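Local coordinates for protein extracellular subtilisin-like serine proteinase (Vibrio sp. PA-44, PDB 1SH7) that probably cleaves peptide bonds as a calcium-binding, secreted serine endopeptidase of the subtilisin family, this chain being its catalytic domain, at residues A160-N164 with G192-D196; L249-S254 with K267-A273. The contacts are given in a common frame with arbitrary orientation. Residue numbers count along the deposited sequence, not the author numbering.

In the fold
Followed from the N terminus, the chain first builds most of the parallel sheet. Contact 1 then joins the loop after strand 150-154 to the loop after strand 174-179, so its disulfide closes a loop that contains strand 174-179. From Asp196 the chain runs directly into strand 197-200, the outermost strand on that side. After helix 219-236, contact 2 closes a shorter loop between the end of helix 242-252 and strand 267-268. The two closures are in series, neither nested nor crossed, with centres about 19 Å apart and nearest atoms about 4 Å apart. Strand 197-200 connects them: it follows contact 1 in sequence, and its Phe198 shares backbone hydrogen bonds with Lys267 and Leu269.

Contact 1 (A160-N164 with G192-D196); sequences ADACN and GSCVD. With CA (calcium ion), chain C.
A disulfide is the single covalent link here: Cys163 SG meets Cys194 SG at 2.0 Å with chi3 109°, both chi1 m, CA atoms 5.4 Å apart. No hydrogen bond runs directly between the segments, but two waters bridge them. Water 1 donates to Asp161 OD1 (2.7 Å) and accepts from Cys194 N (2.9 Å); water 2 donates to Asp161 OD2 (2.9 Å) and accepts from Ser193 N (2.8 Å). Asp161, chi1 t, also forms an Asx turn, OD1 to Cys163 N 2.9 Å, opening the 3-10 segment 162-163. Gly192 to Val195 form a type I turn, Val195 N to Gly192 O 3.2 Å; phi/psi 109/-174 at Gly192 calls for glycine, since a CB would jam against the preceding carbonyl O. Ala162 CB packs 3.8 Å from Val195 CG2. Asp196 OD1 (2.5 Å) and OD2 (2.4 Å) bind calcium, and water 3 joins Cys194 O (2.8 Å) to the ion (2.4 Å). Pro171 and Gly173 carbonyls complete the calcium site of the subtilase domain, beside the disulfide.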
loop_
_atom_site.group_PDB
_atom_site.type_symbol
_atom_site.label_atom_id
_atom_site.label_comp_id
_atom_site.label_asym_id
_atom_site.label_seq_id
_atom_site.Cartn_x
_atom_site.Cartn_y
_atom_site.Cartn_z
ATOM N N ALA A 160 16.916 -8.599 0.877
ATOM C CA ALA A 160 16.825 -10.012 1.216
ATOM C C ALA A 160 15.572 -10.665 0.647
ATOM O O ALA A 160 14.707 -9.976 0.055
ATOM C CB ALA A 160 16.854 -10.185 2.741
ATOM N N ASP A 161 15.469 -11.984 0.828
ATOM C CA ASP A 161 14.310 -12.735 0.392
ATOM C C ASP A 161 13.112 -12.367 1.265
ATOM O O ASP A 161 13.126 -12.619 2.473
ATOM C CB ASP A 161 14.579 -14.247 0.487
ATOM C CG ASP A 161 13.573 -15.077 -0.269
ATOM O OD1 ASP A 161 12.381 -14.724 -0.288
ATOM O OD2 ASP A 161 13.875 -16.123 -0.904
ATOM N N ALA A 162 12.075 -11.815 0.650
ATOM C CA ALA A 162 10.873 -11.429 1.385
ATOM C C ALA A 162 10.167 -12.595 2.076
ATOM O O ALA A 162 9.407 -12.388 3.028
ATOM C CB ALA A 162 9.926 -10.714 0.497
ATOM N N CYS A 163 10.415 -13.826 1.608
ATOM C CA CYS A 163 9.785 -15.004 2.211
ATOM C C CYS A 163 10.187 -15.241 3.667
ATOM O O CYS A 163 9.530 -15.991 4.349
ATOM C CB CYS A 163 10.047 -16.276 1.366
ATOM S SG CYS A 163 9.336 -16.225 -0.297
ATOM N N ASN A 164 11.224 -14.565 4.146
ATOM C CA ASN A 164 11.681 -14.701 5.543
ATOM C C ASN A 164 11.142 -13.608 6.466
ATOM O O ASN A 164 11.613 -13.452 7.574
ATOM C CB ASN A 164 13.214 -14.733 5.558
ATOM C CG ASN A 164 13.759 -15.938 4.804
ATOM O OD1 ASN A 164 13.122 -16.996 4.781
ATOM N ND2 ASN A 164 14.908 -15.777 4.155
ATOM N N GLY A 192 12.396 -11.697 -4.532
ATOM C CA GLY A 192 12.091 -13.126 -4.517
ATOM C C GLY A 192 10.688 -13.592 -4.871
ATOM O O GLY A 192 9.781 -12.822 -5.249
ATOM N N SER A 193 10.506 -14.896 -4.701
ATOM C CA SER A 193 9.255 -15.571 -5.046
ATOM C C SER A 193 8.014 -15.104 -4.269
ATOM O O SER A 193 6.913 -15.334 -4.735
ATOM C CB SER A 193 9.412 -17.077 -4.820
ATOM O OG SER A 193 9.611 -17.346 -3.453
ATOM N N CYS A 194 8.177 -14.500 -3.082
ATOM C CA CYS A 194 7.015 -14.040 -2.295
ATOM C C CYS A 194 6.539 -12.631 -2.652
ATOM O O CYS A 194 5.515 -12.198 -2.168
ATOM C CB CYS A 194 7.331 -14.072 -0.821
ATOM S SG CYS A 194 7.394 -15.724 -0.166
ATOM N N VAL A 195 7.310 -11.917 -3.457
ATOM C CA VAL A 195 6.983 -10.555 -3.891
ATOM C C VAL A 195 6.083 -10.658 -5.135
ATOM O O VAL A 195 6.472 -11.266 -6.112
ATOM C CB VAL A 195 8.263 -9.765 -4.282
ATOM C CG1 VAL A 195 7.922 -8.412 -4.882
ATOM C CG2 VAL A 195 9.218 -9.644 -3.094
ATOM N N ASP A 196 4.897 -10.056 -5.091
ATOM C CA ASP A 196 3.926 -10.165 -6.168
ATOM C C ASP A 196 4.144 -9.152 -7.274
ATOM O O ASP A 196 3.872 -9.450 -8.420
ATOM C CB ASP A 196 2.512 -9.970 -5.640
ATOM C CG ASP A 196 2.074 -11.081 -4.694
ATOM O OD1 ASP A 196 1.664 -12.161 -5.165
ATOM O OD2 ASP A 196 2.089 -10.958 -3.475
HETATM CA CA CA C . 1.076 -13.025 -2.941
HETATM O O HOH W 1 10.493 -13.432 -1.809
HETATM O O HOH W 2 12.811 -16.156 -3.634
HETATM O O HOH W 3 3.359 -13.580 -3.338
HETATM O O HOH W 4 -0.922 -13.066 -4.146
HETATM O O HOH W 5 2.310 -12.727 -0.837
HETATM O O HOH W 6 1.144 -15.286 -4.100
#

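Contact 2 (L249-S254 with K267-A273); sequences LNSRAS and KLLYSLA
A two-stranded antiparallel sheet lies just after helix 242-252, paired through a single bridge between these segments, beside strand 197-200 of the subtilase fold. After the helix the chain turns extended at Ala253 (phi/psi -68/149) so that Ser254 pairs with Leu268, CA atoms 5.1 Å apart. Their hydrogen-bonded pair has Ser254 N to Leu268 O at 3.0 Å and Leu268 N to Ser254 O at 2.9 Å, with both side chains on one face. One residue before the bridge, Ala253 CA lies 5.1 Å from Tyr270 CA, and water 7 donates to Leu249 O (2.8 Å) and accepts from Tyr270 N (3.2 Å). Leu249 CD2 and Leu269 CD2 touch at 4.0 Å, beside helix 219-236. Arg252, extended (m, t, t), lays a guanidinium face over Ala273, CZ to CA 3.5 Å, while its NH1 salt-bridges Glu236. Arg14 makes a cation-pi contact with Tyr270, and its NH1 hydrogen-bonds Ser254 OG. Water 9 donates to Leu269 O at 2.8 Å and lies 2.7 Å from Ser254 OG.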
loop_
_atom_site.group_PDB
_atom_site.type_symbol
_atom_site.label_atom_id
_atom_site.label_comp_id
_atom_site.label_asym_id
_atom_site.label_seq_id
_atom_site.Cartn_x
_atom_site.Cartn_y
_atom_site.Cartn_z
ATOM N N LEU A 249 -4.613 -6.891 -10.379
ATOM C CA LEU A 249 -3.303 -6.253 -10.177
ATOM C C LEU A 249 -2.220 -6.906 -11.037
ATOM O O LEU A 249 -1.371 -6.235 -11.641
ATOM C CB LEU A 249 -2.902 -6.325 -8.686
ATOM C CG LEU A 249 -3.615 -5.330 -7.764
ATOM C CD1 LEU A 249 -3.289 -5.650 -6.300
ATOM C CD2 LEU A 249 -3.267 -3.826 -8.157
ATOM N N ASN A 250 -2.241 -8.233 -11.080
ATOM C CA ASN A 250 -1.358 -9.004 -11.934
ATOM C C ASN A 250 -1.568 -8.837 -13.425
ATOM O O ASN A 250 -0.619 -8.610 -14.162
ATOM C CB ASN A 250 -1.512 -10.494 -11.613
ATOM C CG ASN A 250 -0.630 -10.929 -10.486
ATOM O OD1 ASN A 250 0.579 -11.099 -10.672
ATOM N ND2 ASN A 250 -1.217 -11.121 -9.310
ATOM N N SER A 251 -2.797 -8.960 -13.874
ATOM C CA SER A 251 -3.086 -8.934 -15.312
ATOM C C SER A 251 -2.950 -7.546 -15.885
ATOM O O SER A 251 -2.585 -7.418 -17.048
ATOM C CB SER A 251 -4.463 -9.552 -15.650
ATOM O OG SER A 251 -5.506 -8.928 -14.955
ATOM N N ARG A 252 -3.182 -6.519 -15.088
ATOM C CA ARG A 252 -3.021 -5.128 -15.531
ATOM C C ARG A 252 -1.588 -4.567 -15.414
ATOM O O ARG A 252 -1.286 -3.507 -16.003
ATOM C CB ARG A 252 -3.969 -4.219 -14.777
ATOM C CG ARG A 252 -5.424 -4.473 -15.105
ATOM C CD ARG A 252 -6.388 -3.662 -14.319
ATOM N NE ARG A 252 -7.737 -3.829 -14.879
ATOM C CZ ARG A 252 -8.824 -3.235 -14.423
ATOM N NH1 ARG A 252 -8.755 -2.434 -13.365
ATOM N NH2 ARG A 252 -9.988 -3.438 -15.047
ATOM N N ALA A 253 -0.699 -5.266 -14.711
ATOM C CA ALA A 253 0.624 -4.741 -14.416
ATOM C C ALA A 253 1.429 -4.643 -15.703
ATOM O O ALA A 253 1.259 -5.430 -16.615
ATOM C CB ALA A 253 1.386 -5.630 -13.424
ATOM N N SER A 254 2.313 -3.674 -15.735
ATOM C CA SER A 254 3.319 -3.516 -16.796
ATOM C C SER A 254 4.420 -4.547 -16.635
ATOM O O SER A 254 4.953 -4.736 -15.534
ATOM C CB SER A 254 3.921 -2.107 -16.733
ATOM O OG SER A 254 2.914 -1.124 -16.764
ATOM N N LYS A 267 6.942 -7.397 -12.754
ATOM C CA LYS A 267 5.671 -6.704 -12.833
ATOM C C LYS A 267 5.729 -5.404 -12.053
ATOM O O LYS A 267 6.141 -5.393 -10.920
ATOM C CB LYS A 267 4.547 -7.561 -12.271
ATOM C CG LYS A 267 4.308 -8.878 -13.077
ATOM C CD LYS A 267 2.992 -9.508 -12.657
ATOM C CE LYS A 267 2.827 -10.947 -13.198
ATOM N NZ LYS A 267 3.722 -11.954 -12.542
ATOM N N LEU A 268 5.304 -4.321 -12.692
ATOM C CA LEU A 268 5.267 -3.007 -12.101
ATOM C C LEU A 268 3.813 -2.498 -12.069
ATOM O O LEU A 268 3.048 -2.627 -13.050
ATOM C CB LEU A 268 6.144 -2.060 -12.929
ATOM C CG LEU A 268 6.255 -0.599 -12.498
ATOM C CD1 LEU A 268 6.964 -0.516 -11.179
ATOM C CD2 LEU A 268 6.942 0.250 -13.566
ATOM N N LEU A 269 3.450 -1.879 -10.960
ATOM C CA LEU A 269 2.083 -1.377 -10.745
ATOM C C LEU A 269 1.620 -0.465 -11.845
ATOM O O LEU A 269 2.360 0.411 -12.288
ATOM C CB LEU A 269 2.056 -0.590 -9.448
ATOM C CG LEU A 269 0.863 -0.478 -8.503
ATOM C CD1 LEU A 269 0.709 0.895 -7.905
ATOM C CD2 LEU A 269 -0.455 -1.113 -8.904
ATOM N N TYR A 270 0.371 -0.678 -12.266
ATOM C CA TYR A 270 -0.312 0.101 -13.275
ATOM C C TYR A 270 -1.727 0.358 -12.777
ATOM O O TYR A 270 -2.399 -0.553 -12.330
ATOM C CB TYR A 270 -0.330 -0.660 -14.602
ATOM C CG TYR A 270 -0.942 0.046 -15.781
ATOM C CD1 TYR A 270 -0.271 1.077 -16.440
ATOM C CD2 TYR A 270 -2.181 -0.367 -16.295
ATOM C CE1 TYR A 270 -0.823 1.684 -17.581
ATOM C CE2 TYR A 270 -2.725 0.231 -17.405
ATOM C CZ TYR A 270 -2.034 1.268 -18.056
ATOM O OH TYR A 270 -2.590 1.851 -19.175
ATOM N N SER A 271 -2.162 1.607 -12.874
ATOM C CA SER A 271 -3.326 2.085 -12.136
ATOM C C SER A 271 -4.625 2.059 -12.956
ATOM O O SER A 271 -5.699 2.275 -12.395
ATOM C CB SER A 271 -3.081 3.520 -11.686
ATOM O OG SER A 271 -3.009 4.412 -12.801
ATOM N N LEU A 272 -4.491 1.827 -14.261
ATOM C CA LEU A 272 -5.563 2.013 -15.222
ATOM C C LEU A 272 -6.184 0.692 -15.659
ATOM O O LEU A 272 -5.567 -0.360 -15.535
ATOM C CB LEU A 272 -5.027 2.764 -16.441
ATOM C CG LEU A 272 -4.379 4.137 -16.203
ATOM C CD1 LEU A 272 -3.904 4.784 -17.533
ATOM C CD2 LEU A 272 -5.383 5.032 -15.475
ATOM N N ALA A 273 -7.396 0.761 -16.200
ATOM C CA ALA A 273 -8.186 -0.434 -16.462
ATOM C C ALA A 273 -7.924 -1.043 -17.838
ATOM O O ALA A 273 -8.824 -1.062 -18.680
ATOM C CB ALA A 273 -9.692 -0.115 -16.309
HETATM O O HOH W 7 -1.195 -3.411 -11.812
HETATM O O HOH W 8 2.801 -11.621 -9.298
HETATM O O HOH W 9 3.284 0.726 -14.867
#